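Local coordinates for protein post-proline cleaving enzyme (Rickettsia typhi, PDB 4HVT) that probably acts as a serine-type oligopeptidase of the prolyl oligopeptidase family, cutting short peptides on the carboxyl side of proline, at residues G296-Y301 with F377-E382; Y301-L306 with L322-F327; K45-L50 with Y673-K678. All coordinates share one frame; numbering follows the deposited sequence.

In the fold
Near the N terminus lies helix 34-51, whose residues 45-50 meet, more than six hundred residues later, strand 672-677, at one edge of the mixed sheet of the alpha/beta-hydrolase domain. That closure, interaction 3, encloses both other contacts. Inside it the beta-propeller is built, and there residues 296-301 meet 377-382 in interaction 1, which joins two successive antiparallel sheets. Interaction 2, 301-306 with 322-327, is nested within that smaller loop and pairs the two middle strands of the first sheet. Interactions 1 and 2 share Tyr301, with centres about 10 Å apart; interaction 3 lies about 53 and 49 Å from them, centre to centre.

Interaction 1. Residues G296-Y301 with F377-E382; sequences GSFKEY and FTLENE
Leu379 reaches from strand 371-380 to the tight turn at 298-301 and brings a single methyl, CD1, against two aromatic rings. It lies 3.8 Å from CD1 of Tyr301 and 4.1 Å from CD2 of Phe298. The Leu379 and Phe298 side chains run past each other in opposite directions, whereas that of Tyr301 crosses Leu379 at a slant. The hydroxyl of Tyr301 meets a charged group: OH donates to OE1 of Glu382 at 2.7 Å. This oxygen sits near the ring plane, at the edge, but the hydroxyl approaches it 44° out of the carboxylate plane. A water that donates to Glu382 OE1 also makes a weak bond to Glu300 OE1, bridging two carboxylates whose oxygens OE1 are 6.4 Å apart. At the Phe298 end of the contact, CZ of Phe298 is 3.6 Å from OG1 of Thr378, a hydroxyl that is itself hydrogen-bonded to Asp360 O. The amide N of Leu379 is buried here without a partner in the model. Phe298 to Tyr301 form a type II' beta turn, closed by Tyr301 N to Phe298 O at 3.0 Å and by the reciprocal bond. The contact thus sets a two-residue beta-hairpin of one propeller sheet against strand 371-380 and the turn after it in the next sheet, part of the face-to-face packing of neighbouring blades in a beta-propeller.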
loop_
_atom_site.group_PDB
_atom_site.type_symbol
_atom_site.label_atom_id
_atom_site.label_comp_id
_atom_site.label_asym_id
_atom_site.label_seq_id
_atom_site.Cartn_x
_atom_site.Cartn_y
_atom_site.Cartn_z
ATOM N N GLY A 296 1.742 4.743 17.096
ATOM C CA GLY A 296 2.096 3.641 17.970
ATOM C C GLY A 296 2.045 4.039 19.433
ATOM O O GLY A 296 1.733 5.193 19.778
ATOM N N SER A 297 2.506 3.127 20.286
ATOM C CA SER A 297 2.548 3.330 21.757
ATOM C C SER A 297 3.657 2.485 22.363
ATOM O O SER A 297 4.175 1.579 21.760
ATOM C CB SER A 297 1.254 2.924 22.380
ATOM O OG SER A 297 1.007 1.541 22.241
ATOM N N PHE A 298 3.940 2.807 23.623
ATOM C CA PHE A 298 4.841 2.060 24.458
ATOM C C PHE A 298 4.397 2.334 25.885
ATOM O O PHE A 298 4.340 3.500 26.312
ATOM C CB PHE A 298 6.264 2.524 24.283
ATOM C CG PHE A 298 7.269 1.695 25.056
ATOM C CD1 PHE A 298 7.431 0.353 24.773
ATOM C CD2 PHE A 298 8.001 2.251 26.111
ATOM C CE1 PHE A 298 8.358 -0.408 25.495
ATOM C CE2 PHE A 298 8.919 1.489 26.841
ATOM C CZ PHE A 298 9.109 0.170 26.516
ATOM N N LYS A 299 4.126 1.276 26.635
ATOM C CA LYS A 299 3.546 1.426 27.968
ATOM C C LYS A 299 2.321 2.348 27.835
ATOM O O LYS A 299 1.537 2.173 26.929
ATOM C CB LYS A 299 4.588 1.900 29.011
ATOM C CG LYS A 299 5.880 1.125 28.963
ATOM C CD LYS A 299 5.729 -0.273 29.273
ATOM C CE LYS A 299 7.040 -0.776 29.960
ATOM N NZ LYS A 299 6.826 -2.192 30.273
ATOM N N GLU A 300 2.188 3.331 28.702
ATOM C CA GLU A 300 1.020 4.236 28.673
ATOM C C GLU A 300 1.243 5.495 27.812
ATOM O O GLU A 300 0.429 6.400 27.843
ATOM C CB GLU A 300 0.665 4.641 30.126
ATOM C CG GLU A 300 0.129 3.451 30.909
ATOM C CD GLU A 300 -0.323 3.763 32.310
ATOM O OE1 GLU A 300 -0.454 4.958 32.648
ATOM O OE2 GLU A 300 -0.533 2.783 33.109
ATOM N N TYR A 301 2.282 5.522 26.973
ATOM C CA TYR A 301 2.609 6.676 26.140
ATOM C C TYR A 301 2.240 6.410 24.672
ATOM O O TYR A 301 2.368 5.255 24.245
ATOM C CB TYR A 301 4.102 7.005 26.252
ATOM C CG TYR A 301 4.427 7.549 27.618
ATOM C CD1 TYR A 301 4.515 6.702 28.715
ATOM C CD2 TYR A 301 4.533 8.908 27.830
ATOM C CE1 TYR A 301 4.727 7.183 29.976
ATOM C CE2 TYR A 301 4.766 9.395 29.093
ATOM C CZ TYR A 301 4.832 8.532 30.161
ATOM O OH TYR A 301 5.009 9.004 31.438
ATOM N N PHE A 377 15.163 3.062 21.751
ATOM C CA PHE A 377 15.168 3.687 23.082
ATOM C C PHE A 377 14.086 3.057 23.927
ATOM O O PHE A 377 13.371 2.168 23.456
ATOM C CB PHE A 377 14.960 5.224 23.051
ATOM C CG PHE A 377 13.772 5.646 22.291
ATOM C CD1 PHE A 377 13.834 5.816 20.890
ATOM C CD2 PHE A 377 12.599 5.914 22.943
ATOM C CE1 PHE A 377 12.716 6.222 20.187
ATOM C CE2 PHE A 377 11.478 6.290 22.251
ATOM C CZ PHE A 377 11.539 6.468 20.852
ATOM N N THR A 378 14.054 3.439 25.197
ATOM C CA THR A 378 13.069 2.975 26.117
ATOM C C THR A 378 12.672 4.064 27.106
ATOM O O THR A 378 12.984 5.224 26.911
ATOM C CB THR A 378 13.546 1.666 26.770
ATOM O OG1 THR A 378 12.475 1.076 27.523
ATOM C CG2 THR A 378 14.754 1.907 27.674
ATOM N N LEU A 379 11.930 3.671 28.138
ATOM C CA LEU A 379 11.630 4.519 29.287
ATOM C C LEU A 379 12.368 4.056 30.505
ATOM O O LEU A 379 12.422 2.859 30.781
ATOM C CB LEU A 379 10.153 4.451 29.649
ATOM C CG LEU A 379 9.158 5.292 28.885
ATOM C CD1 LEU A 379 7.731 4.856 29.289
ATOM C CD2 LEU A 379 9.338 6.786 29.193
ATOM N N GLU A 380 12.939 5.030 31.214
ATOM C CA GLU A 380 13.624 4.802 32.488
ATOM C C GLU A 380 13.153 5.902 33.396
ATOM O O GLU A 380 13.366 7.088 33.104
ATOM C CB GLU A 380 15.103 4.981 32.321
ATOM C CG GLU A 380 15.889 3.745 31.998
ATOM C CD GLU A 380 17.310 3.866 32.549
ATOM O OE1 GLU A 380 18.056 4.776 32.130
ATOM O OE2 GLU A 380 17.663 3.076 33.438
ATOM N N ASN A 381 12.489 5.542 34.485
ATOM C CA ASN A 381 12.060 6.549 35.444
ATOM C C ASN A 381 11.131 7.558 34.787
ATOM O O ASN A 381 11.294 8.764 34.963
ATOM C CB ASN A 381 13.285 7.268 36.011
ATOM N N GLU A 382 10.180 7.063 33.999
ATOM C CA GLU A 382 9.266 7.895 33.249
ATOM C C GLU A 382 9.956 8.942 32.341
ATOM O O GLU A 382 9.313 9.915 31.930
ATOM C CB GLU A 382 8.252 8.605 34.185
ATOM C CG GLU A 382 7.298 7.685 34.938
ATOM C CD GLU A 382 6.462 6.807 34.021
ATOM O OE1 GLU A 382 5.429 7.279 33.472
ATOM O OE2 GLU A 382 6.841 5.625 33.862
HETATM O O HOH W 1 2.797 5.943 32.946
#

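Interaction 2. Residues Y301-L306 with L322-F327; sequences YVFWLL and LVALHF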
loop_
_atom_site.group_PDB
_atom_site.type_symbol
_atom_site.label_atom_id
_atom_site.label_comp_id
_atom_site.label_asym_id
_atom_site.label_seq_id
_atom_site.Cartn_x
_atom_site.Cartn_y
_atom_site.Cartn_z
ATOM N N TYR A 301 2.282 5.522 26.973
ATOM C CA TYR A 301 2.609 6.676 26.140
ATOM C C TYR A 301 2.240 6.410 24.672
ATOM O O TYR A 301 2.368 5.255 24.245
ATOM C CB TYR A 301 4.102 7.005 26.252
ATOM C CG TYR A 301 4.427 7.549 27.618
ATOM C CD1 TYR A 301 4.515 6.702 28.715
ATOM C CD2 TYR A 301 4.533 8.908 27.830
ATOM C CE1 TYR A 301 4.727 7.183 29.976
ATOM C CE2 TYR A 301 4.766 9.395 29.093
ATOM C CZ TYR A 301 4.832 8.532 30.161
ATOM O OH TYR A 301 5.009 9.004 31.438
ATOM N N VAL A 302 1.870 7.434 23.919
ATOM C CA VAL A 302 1.469 7.353 22.543
ATOM C C VAL A 302 2.307 8.297 21.712
ATOM O O VAL A 302 2.766 9.310 22.216
ATOM C CB VAL A 302 -0.045 7.663 22.357
ATOM C CG1 VAL A 302 -0.908 6.523 22.884
ATOM C CG2 VAL A 302 -0.390 8.928 23.060
ATOM N N PHE A 303 2.594 7.883 20.484
ATOM C CA PHE A 303 3.439 8.626 19.547
ATOM C C PHE A 303 2.619 9.178 18.435
ATOM O O PHE A 303 1.871 8.435 17.800
ATOM C CB PHE A 303 4.492 7.709 18.940
ATOM C CG PHE A 303 5.354 7.009 19.969
ATOM C CD1 PHE A 303 6.232 7.731 20.687
ATOM C CD2 PHE A 303 5.218 5.652 20.243
ATOM C CE1 PHE A 303 7.015 7.168 21.659
ATOM C CE2 PHE A 303 5.984 5.080 21.234
ATOM C CZ PHE A 303 6.850 5.851 21.975
ATOM N N TRP A 304 2.814 10.467 18.102
ATOM C CA TRP A 304 2.020 11.157 17.125
ATOM C C TRP A 304 2.940 11.889 16.153
ATOM O O TRP A 304 3.911 12.564 16.542
ATOM C CB TRP A 304 1.065 12.144 17.783
ATOM C CG TRP A 304 -0.068 11.489 18.496
ATOM C CD1 TRP A 304 0.009 10.771 19.652
ATOM C CD2 TRP A 304 -1.464 11.447 18.098
ATOM N NE1 TRP A 304 -1.239 10.248 19.987
ATOM C CE2 TRP A 304 -2.158 10.673 19.055
ATOM C CE3 TRP A 304 -2.189 11.985 16.999
ATOM C CZ2 TRP A 304 -3.543 10.448 18.979
ATOM C CZ3 TRP A 304 -3.545 11.752 16.932
ATOM C CH2 TRP A 304 -4.221 11.016 17.934
ATOM N N LEU A 305 2.637 11.710 14.877
ATOM C CA LEU A 305 3.315 12.398 13.785
ATOM C C LEU A 305 2.562 13.668 13.424
ATOM O O LEU A 305 1.346 13.633 13.318
ATOM C CB LEU A 305 3.365 11.501 12.543
ATOM C CG LEU A 305 3.964 12.050 11.244
ATOM C CD1 LEU A 305 5.431 12.362 11.481
ATOM C CD2 LEU A 305 3.747 11.082 10.104
ATOM N N LEU A 306 3.320 14.734 13.170
ATOM C CA LEU A 306 2.759 16.007 12.725
ATOM C C LEU A 306 2.829 16.136 11.210
ATOM O O LEU A 306 3.862 15.927 10.622
ATOM C CB LEU A 306 3.448 17.186 13.409
ATOM C CG LEU A 306 3.558 17.148 14.935
ATOM C CD1 LEU A 306 4.112 18.466 15.456
ATOM C CD2 LEU A 306 2.219 16.796 15.585
ATOM N N LEU A 322 7.941 13.993 15.347
ATOM C CA LEU A 322 7.264 12.982 16.139
ATOM C C LEU A 322 7.265 13.431 17.588
ATOM O O LEU A 322 8.303 13.736 18.144
ATOM C CB LEU A 322 7.955 11.631 16.022
ATOM C CG LEU A 322 7.099 10.456 16.582
ATOM C CD1 LEU A 322 6.021 10.022 15.583
ATOM C CD2 LEU A 322 7.999 9.261 16.922
ATOM N N VAL A 323 6.089 13.443 18.208
ATOM C CA VAL A 323 6.005 13.721 19.633
ATOM C C VAL A 323 5.440 12.502 20.401
ATOM O O VAL A 323 4.861 11.572 19.783
ATOM C CB VAL A 323 5.059 14.923 19.910
ATOM C CG1 VAL A 323 5.493 16.192 19.159
ATOM C CG2 VAL A 323 3.617 14.553 19.536
ATOM N N ALA A 324 5.698 12.475 21.714
ATOM C CA ALA A 324 5.182 11.472 22.562
ATOM C C ALA A 324 4.539 12.151 23.729
ATOM O O ALA A 324 4.963 13.242 24.152
ATOM C CB ALA A 324 6.297 10.602 23.072
ATOM N N LEU A 325 3.512 11.493 24.235
ATOM C CA LEU A 325 2.811 11.979 25.439
ATOM C C LEU A 325 2.108 10.825 26.131
ATOM O O LEU A 325 1.723 9.813 25.558
ATOM C CB LEU A 325 1.797 13.089 25.166
ATOM C CG LEU A 325 0.592 12.881 24.250
ATOM C CD1 LEU A 325 -0.461 13.966 24.385
ATOM C CD2 LEU A 325 0.975 12.708 22.744
ATOM N N HIS A 326 1.880 11.009 27.394
ATOM C CA HIS A 326 1.028 10.065 28.130
ATOM C C HIS A 326 -0.391 10.071 27.590
ATOM O O HIS A 326 -0.927 11.145 27.216
ATOM C CB HIS A 326 0.968 10.411 29.619
ATOM C CG HIS A 326 0.448 9.287 30.461
ATOM N ND1 HIS A 326 -0.850 9.209 30.927
ATOM C CD2 HIS A 326 1.097 8.221 30.994
ATOM C CE1 HIS A 326 -0.998 8.107 31.637
ATOM N NE2 HIS A 326 0.171 7.476 31.680
ATOM N N PHE A 327 -1.047 8.903 27.514
ATOM C CA PHE A 327 -2.376 8.865 26.814
ATOM C C PHE A 327 -3.416 9.769 27.478
ATOM O O PHE A 327 -4.224 10.326 26.787
ATOM C CB PHE A 327 -2.945 7.439 26.661
ATOM C CG PHE A 327 -3.554 6.893 27.944
ATOM C CD1 PHE A 327 -2.787 6.250 28.903
ATOM C CD2 PHE A 327 -4.898 7.012 28.162
ATOM C CE1 PHE A 327 -3.319 5.781 30.088
ATOM C CE2 PHE A 327 -5.459 6.539 29.334
ATOM C CZ PHE A 327 -4.695 5.938 30.295
#
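Tyr301 and His326 meet in a T-shaped pair at one end of two antiparallel strands in a four-stranded beta-propeller sheet. The edge of the imidazole points at the tyrosine face, with planes at 85° and CD2 of His326 3.8 Å above the phenol plane, offset toward its rim. Further along the strands, Val302 pairs with Leu325 and Trp304 with Val323, each through two backbone hydrogen bonds; N-H...O angles of at least 158° show a regular ladder. Side chains alternate between the faces. Phe303, Ala324, Leu305 and Leu322 share one, where Ala324 CB lies 3.7 Å from CD1 of Phe303. Val302, Trp304, Val323 and Leu325 share the other. There chi1 of 61° puts Leu325 CG between its backbone N and carbonyl carbon, while CD2 reaches CD1 of Trp304 at 3.8 Å. In the next shell, Phe352 and Ile355 of strand 350-357 pack on the face of Leu322, linking it to the following propeller sheet. Leu294 of strand 293-298 touches Val302 and Trp304 on the other. His326 is fixed at both ring nitrogens: ND1 bonds to Thr328 OG1, and NE2 to Glu300 OE1.

Interaction 3. Residues K45-L50 with Y673-K678; sequences KTEKAL and YFLESK
Helix 45-50 and strand 673-677 pass 7.7 Å apart at their axes, with N-to-C directions 121° apart, and the backbones come nearest where CA of Thr46 is 5.5 Å from CA of Tyr673. The strand lies at one edge of the mixed sheet of the alpha/beta-hydrolase fold, and the helix belongs to the N-terminal part of the chain that precedes the propeller strands. The steep crossing is consistent with a contact limited to Thr46, Glu47, Ala49 and Leu50 on the helix and to Tyr673 to Leu675 on the strand. Thr46 is central. Its OG1, anti to the carbonyl carbon (chi1 -73°), accepts the amide of Phe674 at 3.0 Å, and the N-H...O angle of 174° makes this bond almost straight. The same hydroxyl is hydrogen-bonded to Arg42 O, one turn earlier in the helix, so a single side-chain oxygen connects helix backbone to strand backbone. Its methyl serves the apolar part: CG2 lies at the edge of the Tyr673 ring, near its plane, and 3.8 Å from CD2 of Leu675. Leu50 adds a looser touch to the ring, and its side chain packs in addition on Asn697 and Phe701 of helix 688-706. Helix 34-51 is therefore tied both to the sheet edge and to the C-terminal helix. Glu47 was modelled in two conformers; in the one described it crosses Leu675 at about a right angle and its OE2 bonds to Asn693 and Asn697 of helix 688-706. Ala49, farther along the helix than Thr46, also meets the Tyr673 ring at its edge, with CB 4.0 Å from CE1.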
loop_
_atom_site.group_PDB
_atom_site.type_symbol
_atom_site.label_atom_id
_atom_site.label_comp_id
_atom_site.label_asym_id
_atom_site.label_seq_id
_atom_site.Cartn_x
_atom_site.Cartn_y
_atom_site.Cartn_z
ATOM N N LYS A 45 -8.210 -10.176 -27.266
ATOM C CA LYS A 45 -7.373 -9.714 -28.388
ATOM C C LYS A 45 -5.983 -9.392 -27.866
ATOM O O LYS A 45 -4.972 -9.750 -28.532
ATOM C CB LYS A 45 -7.964 -8.465 -29.048
ATOM N N THR A 46 -5.935 -8.723 -26.700
ATOM C CA THR A 46 -4.659 -8.271 -26.158
ATOM C C THR A 46 -3.822 -9.460 -25.756
ATOM O O THR A 46 -2.632 -9.529 -26.107
ATOM C CB THR A 46 -4.795 -7.294 -24.991
ATOM O OG1 THR A 46 -5.225 -6.040 -25.504
ATOM C CG2 THR A 46 -3.469 -7.105 -24.287
ATOM N N GLU A 47 -4.437 -10.423 -25.081
ATOM C CA GLU A 47 -3.662 -11.557 -24.576
ATOM C C GLU A 47 -3.115 -12.382 -25.743
ATOM O O GLU A 47 -1.930 -12.743 -25.748
ATOM C CB GLU A 47 -4.464 -12.411 -23.580
ATOM C CG GLU A 47 -4.580 -11.785 -22.201
ATOM C CD GLU A 47 -4.882 -12.811 -21.125
ATOM O OE1 GLU A 47 -5.847 -13.595 -21.294
ATOM O OE2 GLU A 47 -4.145 -12.840 -20.116
ATOM N N LYS A 48 -3.939 -12.617 -26.756
ATOM C CA LYS A 48 -3.500 -13.327 -27.959
ATOM C C LYS A 48 -2.334 -12.584 -28.653
ATOM O O LYS A 48 -1.362 -13.208 -29.081
ATOM C CB LYS A 48 -4.703 -13.549 -28.887
ATOM N N ALA A 49 -2.406 -11.257 -28.740
ATOM C CA ALA A 49 -1.306 -10.475 -29.311
ATOM C C ALA A 49 0.007 -10.566 -28.543
ATOM O O ALA A 49 1.081 -10.641 -29.131
ATOM C CB ALA A 49 -1.720 -9.021 -29.454
ATOM N N LEU A 50 -0.073 -10.521 -27.217
ATOM C CA LEU A 50 1.097 -10.658 -26.355
ATOM C C LEU A 50 1.691 -12.079 -26.459
ATOM O O LEU A 50 2.896 -12.259 -26.522
ATOM C CB LEU A 50 0.700 -10.316 -24.903
ATOM C CG LEU A 50 0.348 -8.857 -24.642
ATOM C CD1 LEU A 50 -0.220 -8.717 -23.230
ATOM C CD2 LEU A 50 1.590 -7.985 -24.795
ATOM N N TYR A 673 -2.964 -1.770 -25.691
ATOM C CA TYR A 673 -3.161 -3.103 -25.167
ATOM C C TYR A 673 -3.997 -2.860 -23.915
ATOM O O TYR A 673 -3.747 -1.908 -23.202
ATOM C CB TYR A 673 -1.777 -3.780 -24.858
ATOM C CG TYR A 673 -0.996 -4.070 -26.138
ATOM C CD1 TYR A 673 -1.173 -5.264 -26.795
ATOM C CD2 TYR A 673 -0.105 -3.138 -26.688
ATOM C CE1 TYR A 673 -0.511 -5.540 -27.984
ATOM C CE2 TYR A 673 0.553 -3.402 -27.886
ATOM C CZ TYR A 673 0.355 -4.610 -28.505
ATOM O OH TYR A 673 1.000 -4.921 -29.684
ATOM N N PHE A 674 -5.017 -3.670 -23.719
ATOM C CA PHE A 674 -5.985 -3.522 -22.644
ATOM C C PHE A 674 -6.226 -4.864 -21.987
ATOM O O PHE A 674 -6.477 -5.841 -22.688
ATOM C CB PHE A 674 -7.266 -2.962 -23.244
ATOM C CG PHE A 674 -8.393 -2.819 -22.269
ATOM C CD1 PHE A 674 -8.462 -1.698 -21.457
ATOM C CD2 PHE A 674 -9.326 -3.836 -22.108
ATOM C CE1 PHE A 674 -9.482 -1.554 -20.509
ATOM C CE2 PHE A 674 -10.370 -3.700 -21.183
ATOM C CZ PHE A 674 -10.441 -2.562 -20.377
ATOM N N LEU A 675 -6.243 -4.885 -20.641
ATOM C CA LEU A 675 -6.439 -6.093 -19.851
ATOM C C LEU A 675 -7.393 -5.748 -18.706
ATOM O O LEU A 675 -7.040 -4.960 -17.785
ATOM C CB LEU A 675 -5.122 -6.601 -19.261
ATOM C CG LEU A 675 -4.072 -7.101 -20.271
ATOM C CD1 LEU A 675 -2.800 -7.282 -19.529
ATOM C CD2 LEU A 675 -4.496 -8.420 -20.836
ATOM N N GLU A 676 -8.562 -6.367 -18.745
ATOM C CA GLU A 676 -9.550 -6.185 -17.705
ATOM C C GLU A 676 -9.653 -7.487 -16.916
ATOM O O GLU A 676 -10.023 -8.514 -17.468
ATOM C CB GLU A 676 -10.909 -5.758 -18.238
ATOM C CG GLU A 676 -11.916 -5.667 -17.061
ATOM C CD GLU A 676 -13.119 -4.841 -17.303
ATOM O OE1 GLU A 676 -14.226 -5.452 -17.392
ATOM O OE2 GLU A 676 -12.990 -3.609 -17.483
ATOM N N SER A 677 -9.288 -7.450 -15.645
ATOM C CA SER A 677 -9.404 -8.602 -14.762
ATOM C C SER A 677 -10.715 -8.735 -14.070
ATOM O O SER A 677 -11.202 -7.752 -13.531
ATOM C CB SER A 677 -8.313 -8.624 -13.688
ATOM O OG SER A 677 -8.674 -9.557 -12.655
ATOM N N LYS A 678 -11.264 -9.954 -14.061
ATOM C CA LYS A 678 -12.559 -10.259 -13.428
ATOM C C LYS A 678 -12.600 -10.021 -11.956
ATOM O O LYS A 678 -13.614 -9.540 -11.419
ATOM C CB LYS A 678 -12.953 -11.741 -13.662
#